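Succinylglutamate desuccinylase (Vibrio parahaemolyticus, PDB 2BCO) probably hydrolyses N-succinyl-L-glutamate to succinate and L-glutamate, the last step of arginine degradation by the succinyltransferase pathway, with one zinc ion per subunit. Local coordinates at residues A[29-33]-A[44-48]; A[85-91]-A[242-247]; A[184-190]-A[236-241]; A[172-178]-A[208-214]. All blocks are in the same frame, centred on the assembly; numbering follows the deposited sequence.

Contact 1: residues A[29-33]-A[44-48]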
# COMPACT_ATOMS: atom_id res chain seq x y z
N SER A 29 -16.89 25.62 -1.27
CA SER A 29 -17.02 26.91 -0.62
C SER A 29 -15.72 27.37 0.03
O SER A 29 -15.42 28.56 0.04
CB SER A 29 -18.12 26.85 0.44
OG SER A 29 -18.19 28.07 1.17
N ASN A 30 -14.94 26.43 0.57
CA ASN A 30 -13.68 26.78 1.21
C ASN A 30 -12.51 26.88 0.24
O ASN A 30 -11.36 27.04 0.67
CB ASN A 30 -13.34 25.76 2.30
CG ASN A 30 -13.19 24.36 1.75
OD1 ASN A 30 -13.09 24.15 0.54
ND2 ASN A 30 -13.15 23.38 2.65
N GLY A 31 -12.79 26.79 -1.05
CA GLY A 31 -11.72 26.89 -2.03
C GLY A 31 -11.14 25.57 -2.50
O GLY A 31 -10.45 25.54 -3.51
N VAL A 32 -11.42 24.48 -1.79
CA VAL A 32 -10.89 23.17 -2.20
C VAL A 32 -11.46 22.76 -3.56
O VAL A 32 -12.64 22.94 -3.83
CB VAL A 32 -11.24 22.07 -1.18
CG1 VAL A 32 -10.83 20.70 -1.73
CG2 VAL A 32 -10.54 22.33 0.14
N GLN A 33 -10.60 22.21 -4.40
CA GLN A 33 -11.01 21.79 -5.73
C GLN A 33 -11.03 20.27 -5.90
O GLN A 33 -10.08 19.58 -5.54
CB GLN A 33 -10.09 22.42 -6.77
CG GLN A 33 -10.50 22.19 -8.20
CD GLN A 33 -9.60 22.91 -9.18
OE1 GLN A 33 -9.79 22.84 -10.39
NE2 GLN A 33 -8.59 23.61 -8.65
N VAL A 44 -7.83 16.03 -5.54
CA VAL A 44 -8.26 17.06 -4.60
C VAL A 44 -7.12 18.06 -4.49
O VAL A 44 -6.01 17.70 -4.10
CB VAL A 44 -8.59 16.45 -3.22
CG1 VAL A 44 -9.13 17.51 -2.28
CG2 VAL A 44 -9.61 15.34 -3.37
N ILE A 45 -7.39 19.30 -4.87
CA ILE A 45 -6.38 20.35 -4.84
C ILE A 45 -6.73 21.37 -3.75
O ILE A 45 -7.89 21.78 -3.63
CB ILE A 45 -6.30 21.08 -6.20
CG1 ILE A 45 -5.95 20.07 -7.30
CG2 ILE A 45 -5.27 22.21 -6.14
CD1 ILE A 45 -5.90 20.66 -8.70
N PRO A 46 -5.74 21.79 -2.95
CA PRO A 46 -5.95 22.76 -1.88
C PRO A 46 -6.24 24.16 -2.42
O PRO A 46 -5.88 24.49 -3.54
CB PRO A 46 -4.63 22.73 -1.11
CG PRO A 46 -4.06 21.39 -1.43
CD PRO A 46 -4.38 21.25 -2.89
N GLU A 47 -6.89 24.98 -1.60
CA GLU A 47 -7.22 26.34 -2.00
C GLU A 47 -5.96 27.18 -2.24
O GLU A 47 -5.91 27.95 -3.19
CB GLU A 47 -8.07 27.01 -0.91
CG GLU A 47 -8.37 28.48 -1.18
CD GLU A 47 -9.02 29.15 0.01
OE1 GLU A 47 -8.44 29.10 1.11
OE2 GLU A 47 -10.12 29.73 -0.16
N ASN A 48 -4.96 27.02 -1.37
CA ASN A 48 -3.72 27.77 -1.48
C ASN A 48 -2.47 26.89 -1.65
O ASN A 48 -1.74 26.65 -0.69
CB ASN A 48 -3.52 28.66 -0.25
CG ASN A 48 -2.25 29.49 -0.33
OD1 ASN A 48 -2.13 30.38 -1.18
ND2 ASN A 48 -1.30 29.21 0.56
O HOH W 1 -8.23 24.67 -5.54
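Gln33 and Ile45 form an antiparallel hydrogen-bonded pair at the open end of the beta hairpin made by strands 33-38 and 41-45. Two nearly straight backbone bonds join them: Gln33 N reaches Ile45 O at 2.8 Å, and Ile45 N returns to Gln33 O at 2.8 Å. Their side chains leave the same face of the sheet and run next to each other. Gln33 has CG anti to its backbone N (chi1 -173°) and stays extended to the amide, which brings NE2 to 4.0 Å from Ile45 CD1. The neighbouring valines meet by their CG1 methyls, Val32 CG1 lying 3.7 Å from Val44 CG1, where Val87 and, from helix 68-81, Ile80 also pack. Beyond the pair the two chains are no longer linked as strands. Here the extended side chain of Glu47 lies along the Asn30-Gly31 backbone, its CG 3.8 Å from Gly31 CA. The carboxylate comes near Asn30 O, but both are acceptors and the approach is not a hydrogen bond. Asn30 instead shapes the bend before the strand through an Asx turn, in which its OD1 accepts from Val32 N at 2.9 Å.

Contact 2: residues A[85-91]-A[242-247]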
# COMPACT_ATOMS: atom_id res chain seq x y z
N GLN A 85 -13.47 18.05 6.61
CA GLN A 85 -12.06 17.69 6.55
C GLN A 85 -11.29 18.82 5.90
O GLN A 85 -11.59 19.25 4.78
CB GLN A 85 -11.87 16.40 5.73
CG GLN A 85 -10.41 16.02 5.48
CD GLN A 85 -9.62 15.84 6.76
OE1 GLN A 85 -9.98 15.06 7.63
NE2 GLN A 85 -8.51 16.58 6.87
N LYS A 86 -10.30 19.33 6.62
CA LYS A 86 -9.48 20.42 6.11
C LYS A 86 -8.49 19.84 5.09
O LYS A 86 -7.82 18.84 5.35
CB LYS A 86 -8.73 21.09 7.27
CG LYS A 86 -7.77 22.18 6.86
CD LYS A 86 -6.96 22.65 8.07
CE LYS A 86 -5.72 23.43 7.65
NZ LYS A 86 -6.06 24.73 7.02
N VAL A 87 -8.41 20.47 3.92
CA VAL A 87 -7.50 19.99 2.89
C VAL A 87 -6.33 20.94 2.71
O VAL A 87 -6.52 22.12 2.42
CB VAL A 87 -8.23 19.82 1.55
CG1 VAL A 87 -7.27 19.31 0.51
CG2 VAL A 87 -9.37 18.84 1.72
N ASP A 88 -5.12 20.42 2.87
CA ASP A 88 -3.93 21.23 2.74
C ASP A 88 -2.93 20.63 1.74
O ASP A 88 -2.03 21.31 1.27
CB ASP A 88 -3.26 21.37 4.10
CG ASP A 88 -2.37 22.58 4.19
OD1 ASP A 88 -2.90 23.69 4.38
OD2 ASP A 88 -1.13 22.41 4.06
N ALA A 89 -3.10 19.36 1.43
CA ALA A 89 -2.20 18.70 0.50
C ALA A 89 -2.96 18.33 -0.77
O ALA A 89 -4.16 18.07 -0.73
CB ALA A 89 -1.60 17.46 1.13
N ARG A 90 -2.26 18.32 -1.90
CA ARG A 90 -2.87 17.95 -3.16
C ARG A 90 -2.92 16.42 -3.12
O ARG A 90 -1.91 15.78 -2.81
CB ARG A 90 -2.00 18.44 -4.32
CG ARG A 90 -2.49 18.04 -5.70
CD ARG A 90 -1.90 18.94 -6.77
NE ARG A 90 -2.12 18.42 -8.12
CZ ARG A 90 -1.26 17.66 -8.79
NH1 ARG A 90 -0.11 17.32 -8.23
NH2 ARG A 90 -1.55 17.26 -10.01
N CYS A 91 -4.08 15.84 -3.41
CA CYS A 91 -4.23 14.39 -3.36
C CYS A 91 -4.85 13.79 -4.62
O CYS A 91 -5.57 14.46 -5.35
CB CYS A 91 -5.10 13.98 -2.17
SG CYS A 91 -4.64 14.66 -0.56
N ARG A 242 -5.75 11.56 8.07
CA ARG A 242 -6.49 12.83 7.96
C ARG A 242 -5.56 13.99 8.32
O ARG A 242 -5.60 15.04 7.69
CB ARG A 242 -7.72 12.82 8.88
CG ARG A 242 -8.90 12.02 8.31
CD ARG A 242 -9.93 11.66 9.38
NE ARG A 242 -11.03 10.88 8.83
CZ ARG A 242 -12.07 11.39 8.18
NH1 ARG A 242 -12.17 12.70 7.99
NH2 ARG A 242 -13.01 10.58 7.70
N ASN A 243 -4.71 13.78 9.33
CA ASN A 243 -3.78 14.83 9.74
C ASN A 243 -2.78 15.12 8.62
O ASN A 243 -2.33 16.25 8.47
CB ASN A 243 -3.02 14.43 11.00
CG ASN A 243 -3.90 14.42 12.25
OD1 ASN A 243 -4.92 15.10 12.30
ND2 ASN A 243 -3.48 13.67 13.26
N LEU A 244 -2.45 14.10 7.84
CA LEU A 244 -1.48 14.24 6.76
C LEU A 244 -2.04 15.08 5.61
O LEU A 244 -1.36 15.97 5.09
CB LEU A 244 -1.05 12.87 6.25
CG LEU A 244 -0.00 12.81 5.13
CD1 LEU A 244 1.31 13.41 5.62
CD2 LEU A 244 0.21 11.35 4.69
N ILE A 245 -3.28 14.79 5.21
CA ILE A 245 -3.87 15.56 4.13
C ILE A 245 -4.16 17.00 4.60
O ILE A 245 -4.24 17.92 3.79
CB ILE A 245 -5.16 14.88 3.58
CG1 ILE A 245 -6.37 15.28 4.41
CG2 ILE A 245 -5.02 13.36 3.62
CD1 ILE A 245 -7.18 16.37 3.78
N ALA A 246 -4.30 17.19 5.91
CA ALA A 246 -4.58 18.52 6.46
C ALA A 246 -3.34 19.22 7.02
O ALA A 246 -3.43 20.33 7.52
CB ALA A 246 -5.64 18.42 7.56
N GLU A 247 -2.18 18.56 6.94
CA GLU A 247 -0.93 19.13 7.45
C GLU A 247 -1.10 19.62 8.89
O GLU A 247 -0.79 20.77 9.20
CB GLU A 247 -0.47 20.31 6.57
CG GLU A 247 0.25 19.90 5.31
CD GLU A 247 1.55 19.17 5.59
OE1 GLU A 247 1.50 18.03 6.10
OE2 GLU A 247 2.62 19.74 5.30
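Asp88 and Ala89 both direct their backbone N-H groups at Ile245 O, at the end of helix 235-245. Asp88 N lies 2.8 Å from Ile245 O in the carbonyl plane, while Ala89 N, at 3.0 Å from the same oxygen, is tilted out of that plane. This carbonyl stands in the last turn, where the helix closes in a Schellman motif with Glu247 at positive phi.

A second polar group is the amide of Gln85, which a bend at chi2 (58°) turns toward the carbonyl of the next residue, Lys86. Gln85 NE2 donates to Lys86 O at 2.8 Å, with the acceptor in the amide plane, and this fixes the rotation of the amide. Gln85 OE1 accepts a bent bond from Arg242 NH1 at 3.2 Å on one of its lone pairs. Arg242 is held more strongly by salt bridges to Asp238 and Asp79.

Ile245 CD1 and Ala246 CB press on Lys86 O and the Gln85 amide. CG1 of Ile245 sits between backbone N and carbonyl carbon (chi1 85°), which carries CD1 to 3.0 Å from Lys86 O. The apolar neighbours of Ile245 are Val87 CG2, 3.9 Å from CD1, and Cys91 SG, 4.2 Å from CB. On the more exposed side, Asp88 OD2 touches the aliphatic part of Glu247, 3.1 Å from its CG.

The two carboxylates here are neighbours of like charge, and the salt bridge of Glu247 with Lys54 would probably ease their mutual repulsion. Deeper in, the carbonyl of Ile245 is satisfied by backbone donors of the segment leading into the strand.

Contact 3: residues A[184-190]-A[236-241]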
# COMPACT_ATOMS: atom_id res chain seq x y z
N PHE A 184 5.09 9.38 10.02
CA PHE A 184 3.72 9.07 9.64
C PHE A 184 3.36 7.68 10.13
O PHE A 184 2.30 7.48 10.71
CB PHE A 184 3.53 9.12 8.11
CG PHE A 184 2.17 8.65 7.65
CD1 PHE A 184 1.01 9.35 8.01
CD2 PHE A 184 2.03 7.48 6.91
CE1 PHE A 184 -0.26 8.89 7.62
CE2 PHE A 184 0.76 7.01 6.52
CZ PHE A 184 -0.38 7.71 6.88
N LEU A 185 4.26 6.72 9.88
CA LEU A 185 4.05 5.34 10.32
C LEU A 185 3.78 5.30 11.82
O LEU A 185 2.84 4.65 12.27
CB LEU A 185 5.28 4.47 10.03
CG LEU A 185 5.57 3.76 8.70
CD1 LEU A 185 4.34 2.98 8.24
CD2 LEU A 185 5.97 4.75 7.65
N ASP A 186 4.63 5.99 12.58
CA ASP A 186 4.51 6.01 14.03
C ASP A 186 3.22 6.67 14.48
O ASP A 186 2.52 6.15 15.35
CB ASP A 186 5.73 6.72 14.64
CG ASP A 186 7.03 5.97 14.38
OD1 ASP A 186 8.12 6.53 14.62
OD2 ASP A 186 6.98 4.80 13.94
N SER A 187 2.89 7.81 13.89
CA SER A 187 1.66 8.50 14.26
C SER A 187 0.44 7.66 13.92
O SER A 187 -0.55 7.70 14.64
CB SER A 187 1.57 9.86 13.55
OG SER A 187 2.56 10.74 14.04
N ALA A 188 0.52 6.90 12.83
CA ALA A 188 -0.58 6.05 12.38
C ALA A 188 -0.71 4.80 13.21
O ALA A 188 -1.70 4.09 13.11
CB ALA A 188 -0.41 5.67 10.91
N HIS A 189 0.30 4.53 14.03
CA HIS A 189 0.31 3.35 14.89
C HIS A 189 0.48 2.05 14.11
O HIS A 189 0.02 0.99 14.55
CB HIS A 189 -0.98 3.28 15.72
CG HIS A 189 -1.02 4.25 16.86
ND1 HIS A 189 -0.17 5.34 16.94
CD2 HIS A 189 -1.81 4.32 17.95
CE1 HIS A 189 -0.44 6.03 18.03
NE2 HIS A 189 -1.44 5.44 18.66
N ILE A 190 1.16 2.13 12.97
CA ILE A 190 1.42 0.95 12.16
C ILE A 190 2.47 0.18 12.95
O ILE A 190 3.57 0.68 13.21
CB ILE A 190 1.97 1.33 10.77
CG1 ILE A 190 0.95 2.23 10.06
CG2 ILE A 190 2.22 0.08 9.93
CD1 ILE A 190 -0.37 1.49 9.68
N ALA A 236 -6.61 4.79 14.47
CA ALA A 236 -5.33 5.49 14.60
C ALA A 236 -4.75 5.81 13.22
O ALA A 236 -4.27 6.91 12.97
CB ALA A 236 -4.35 4.66 15.41
N PHE A 237 -4.80 4.84 12.32
CA PHE A 237 -4.30 5.08 10.98
C PHE A 237 -5.09 6.19 10.27
O PHE A 237 -4.51 7.10 9.68
CB PHE A 237 -4.37 3.81 10.13
CG PHE A 237 -4.25 4.08 8.66
CD1 PHE A 237 -3.01 4.26 8.07
CD2 PHE A 237 -5.39 4.21 7.87
CE1 PHE A 237 -2.90 4.57 6.72
CE2 PHE A 237 -5.29 4.51 6.52
CZ PHE A 237 -4.04 4.69 5.94
N ASP A 238 -6.41 6.08 10.31
CA ASP A 238 -7.28 7.04 9.65
C ASP A 238 -7.08 8.48 10.11
O ASP A 238 -7.16 9.41 9.31
CB ASP A 238 -8.75 6.62 9.85
CG ASP A 238 -9.72 7.57 9.18
OD1 ASP A 238 -9.69 7.69 7.94
OD2 ASP A 238 -10.52 8.20 9.89
N LEU A 239 -6.84 8.64 11.41
CA LEU A 239 -6.62 9.95 12.01
C LEU A 239 -5.27 10.49 11.53
O LEU A 239 -5.13 11.66 11.21
CB LEU A 239 -6.62 9.82 13.53
CG LEU A 239 -7.02 11.04 14.38
CD1 LEU A 239 -7.01 10.64 15.85
CD2 LEU A 239 -6.07 12.19 14.14
N ALA A 240 -4.28 9.61 11.50
CA ALA A 240 -2.95 10.00 11.04
C ALA A 240 -3.05 10.40 9.57
O ALA A 240 -2.41 11.36 9.14
CB ALA A 240 -1.96 8.85 11.23
N LEU A 241 -3.86 9.67 8.80
CA LEU A 241 -4.03 9.98 7.38
C LEU A 241 -4.78 11.29 7.20
O LEU A 241 -4.49 12.06 6.28
CB LEU A 241 -4.76 8.84 6.66
CG LEU A 241 -5.05 9.02 5.17
CD1 LEU A 241 -3.76 9.22 4.39
CD2 LEU A 241 -5.77 7.79 4.67
O HOH W 2 -3.16 8.54 15.09
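Phe184 turns the edge of its ring to the backbone of Ala240, where two helices of the catalytic domain pack beside each other; the axes of 184-188 and 236-241 approach to 8.4 Å, their directions 133° apart. With CG anti to the backbone N (chi1 174°), the ring reaches over to the other helix and puts CE1 3.6 Å from Ala240 O, which lies in the ring plane. Its CZ meets Phe237 CE1 at 4.0 Å. Phe237 also swings its ring away from its own backbone N (chi1 163°), and Ile190 CD1 lies alongside, 4.2 Å from Phe237 CD1. Both rings and Ile190 touch Met218 of strand 214-220.

Small residues let the helices come close: Ala240 CB lies 3.6 Å from Ala188 CB and 3.3 Å from Ala188 CA. Beyond the last turn, His189 has positive phi in a Schellman motif. Asp186 O accepts from His189 N and, at 3.2 Å, from His189 ND1. The latter bond fixes the rotation of the imidazole, whose CD2 lies 3.6 Å from Ala236 CB.

Dispersion and shape thus hold the pair, through alanine methyls and the obliquely meeting phenylalanine rings, while a water at the border satisfies two carbonyls, Ser187 O and Ala236 O.

Contact 4: residues A[172-178]-A[208-214]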
# COMPACT_ATOMS: atom_id res chain seq x y z
N THR A 172 14.69 1.02 -3.86
CA THR A 172 15.09 1.86 -4.99
C THR A 172 16.33 2.63 -4.57
O THR A 172 16.59 2.79 -3.38
CB THR A 172 13.96 2.84 -5.37
OG1 THR A 172 14.45 3.77 -6.34
CG2 THR A 172 13.47 3.61 -4.15
N ARG A 173 17.09 3.11 -5.55
CA ARG A 173 18.30 3.88 -5.26
C ARG A 173 17.92 5.28 -4.78
O ARG A 173 18.73 5.98 -4.17
CB ARG A 173 19.17 3.98 -6.53
CG ARG A 173 18.55 4.85 -7.62
CD ARG A 173 19.31 4.67 -8.93
NE ARG A 173 18.42 4.83 -10.08
CZ ARG A 173 18.11 5.99 -10.63
NH1 ARG A 173 18.64 7.11 -10.15
NH2 ARG A 173 17.28 6.05 -11.65
N HIS A 174 16.68 5.68 -5.05
CA HIS A 174 16.19 6.98 -4.62
C HIS A 174 15.91 6.97 -3.12
O HIS A 174 15.54 5.93 -2.55
CB HIS A 174 14.90 7.34 -5.36
CG HIS A 174 15.05 7.45 -6.84
ND1 HIS A 174 15.80 8.43 -7.44
CD2 HIS A 174 14.53 6.71 -7.85
CE1 HIS A 174 15.75 8.29 -8.75
NE2 HIS A 174 14.98 7.24 -9.03
N PRO A 175 16.11 8.11 -2.44
CA PRO A 175 15.85 8.20 -1.00
C PRO A 175 14.35 8.35 -0.77
O PRO A 175 13.81 9.45 -0.83
CB PRO A 175 16.64 9.44 -0.58
CG PRO A 175 16.53 10.32 -1.81
CD PRO A 175 16.77 9.33 -2.94
N VAL A 176 13.66 7.24 -0.52
CA VAL A 176 12.21 7.29 -0.34
C VAL A 176 11.80 6.84 1.06
O VAL A 176 10.62 6.58 1.32
CB VAL A 176 11.51 6.38 -1.38
CG1 VAL A 176 11.91 6.81 -2.79
CG2 VAL A 176 11.89 4.91 -1.16
N ARG A 177 12.76 6.75 1.96
CA ARG A 177 12.49 6.33 3.33
C ARG A 177 12.84 7.48 4.25
O ARG A 177 13.74 7.39 5.07
CB ARG A 177 13.32 5.10 3.65
CG ARG A 177 12.96 3.89 2.78
CD ARG A 177 13.87 2.71 3.02
NE ARG A 177 13.40 1.52 2.33
CZ ARG A 177 14.15 0.44 2.11
NH1 ARG A 177 15.40 0.41 2.54
NH2 ARG A 177 13.64 -0.60 1.47
N SER A 178 12.07 8.56 4.12
CA SER A 178 12.28 9.79 4.87
C SER A 178 11.83 9.85 6.33
O SER A 178 11.17 8.95 6.86
CB SER A 178 11.61 10.95 4.13
OG SER A 178 10.20 10.81 4.20
N ALA A 208 7.97 4.78 -6.25
CA ALA A 208 9.25 5.02 -5.60
C ALA A 208 10.39 4.97 -6.62
O ALA A 208 11.25 5.85 -6.65
CB ALA A 208 9.48 3.98 -4.51
N GLU A 209 10.39 3.93 -7.45
CA GLU A 209 11.44 3.76 -8.45
C GLU A 209 11.42 4.77 -9.57
O GLU A 209 12.47 5.22 -10.02
CB GLU A 209 11.37 2.35 -9.07
CG GLU A 209 12.31 2.12 -10.27
CD GLU A 209 13.78 2.39 -9.95
OE1 GLU A 209 14.25 1.96 -8.88
OE2 GLU A 209 14.47 3.03 -10.78
N ASN A 210 10.23 5.15 -10.03
CA ASN A 210 10.14 6.08 -11.15
C ASN A 210 9.87 7.53 -10.83
O ASN A 210 9.96 8.37 -11.72
CB ASN A 210 9.10 5.56 -12.13
CG ASN A 210 9.56 4.31 -12.83
OD1 ASN A 210 10.48 4.36 -13.64
ND2 ASN A 210 8.93 3.19 -12.53
N TYR A 211 9.52 7.84 -9.59
CA TYR A 211 9.23 9.23 -9.26
C TYR A 211 9.76 9.64 -7.89
O TYR A 211 9.44 10.72 -7.40
CB TYR A 211 7.73 9.48 -9.36
CG TYR A 211 7.21 9.31 -10.77
CD1 TYR A 211 7.32 10.34 -11.70
CD2 TYR A 211 6.66 8.10 -11.20
CE1 TYR A 211 6.90 10.18 -13.03
CE2 TYR A 211 6.23 7.92 -12.53
CZ TYR A 211 6.35 8.97 -13.43
OH TYR A 211 5.93 8.82 -14.73
N SER A 212 10.57 8.78 -7.29
CA SER A 212 11.16 9.05 -5.99
C SER A 212 10.13 9.42 -4.93
O SER A 212 10.39 10.25 -4.07
CB SER A 212 12.18 10.19 -6.10
OG SER A 212 13.17 9.90 -7.07
N ALA A 213 8.95 8.81 -5.00
CA ALA A 213 7.91 9.11 -4.03
C ALA A 213 8.14 8.38 -2.72
O ALA A 213 8.70 7.29 -2.69
CB ALA A 213 6.53 8.73 -4.61
N GLN A 214 7.74 9.01 -1.62
CA GLN A 214 7.86 8.40 -0.29
C GLN A 214 6.68 7.44 -0.34
O GLN A 214 5.53 7.81 -0.08
CB GLN A 214 7.72 9.50 0.77
CG GLN A 214 8.88 10.51 0.67
CD GLN A 214 8.61 11.85 1.33
OE1 GLN A 214 8.80 12.00 2.53
NE2 GLN A 214 8.16 12.83 0.54
O HOH W 3 13.47 11.47 -3.31
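Thr172 OG1 is gripped by two bonds: it donates to Glu209 OE1 at 3.1 Å and accepts from His174 N at 3.2 Å. The second bond, straight at 168°, closes an ST turn. The Glu209 chain sets out away from the loop, but its bend at chi2 (57°) returns the carboxylate to it; OG1 meets OE1 from above the carboxylate plane. Arg173 NH2 lies near the same carboxylate, but beyond salt-bridge range. The threonine methyl turns to the helix, with CG2 4.0 Å from Ala208 CB.

His174 lies against the end of helix 203-211. One face of its ring carries Ser212 OG, displaced toward the rim, while its edge lies beside the carbonyl of Glu209, with CD2 3.3 Å from Glu209 O. Val176 follows along the loop and packs against Ala213 O and, by CG1, 4.1 Å from Ala208 CB. A water donates to Pro175 O and, weakly, to Ser212 O.

At the far end Ser178 OG donates to Gln214 OE1, though the modelled separation of 2.5 Å is very short and its exact value doubtful. Gln214 has its other amide atom, NE2, bonded to Arg149 O, which sets the orientation of the amide. Ser178 OG also takes up Leu181 N.

That bond makes Ser178 the N-cap of helix 179-188. The contact thus joins the loop that enters one helix to the turn that leaves another and begins strand 214-220, within the catalytic domain of the AspA/AstE family, related to the zinc carboxypeptidases.

Overall arrangement
Contacts 1 and 2 adjoin within one sheet, their centres 10 Å apart: strands 41-45 and 90-95 are neighbours, and Val44 N probably bonds to Cys91 O at 2.8 Å. Contact 2 passes to contact 3 along helix 235-245, with centres 14 Å apart and Leu244 CD2 touching Phe184 CE1 at 3.9 Å. Contact 4 stands alone, its nearest atoms about 7 Å from contact 3, although helix 179-188 runs from its loop into contact 3. Of the four, contact 3 lies nearest the active site: the side chain of Ile190 is about 7 Å from that of Glu219, the predicted catalytic residue, and the side chain of Phe237 about 13 Å from the zinc ion bound by His63, Glu66 and His155.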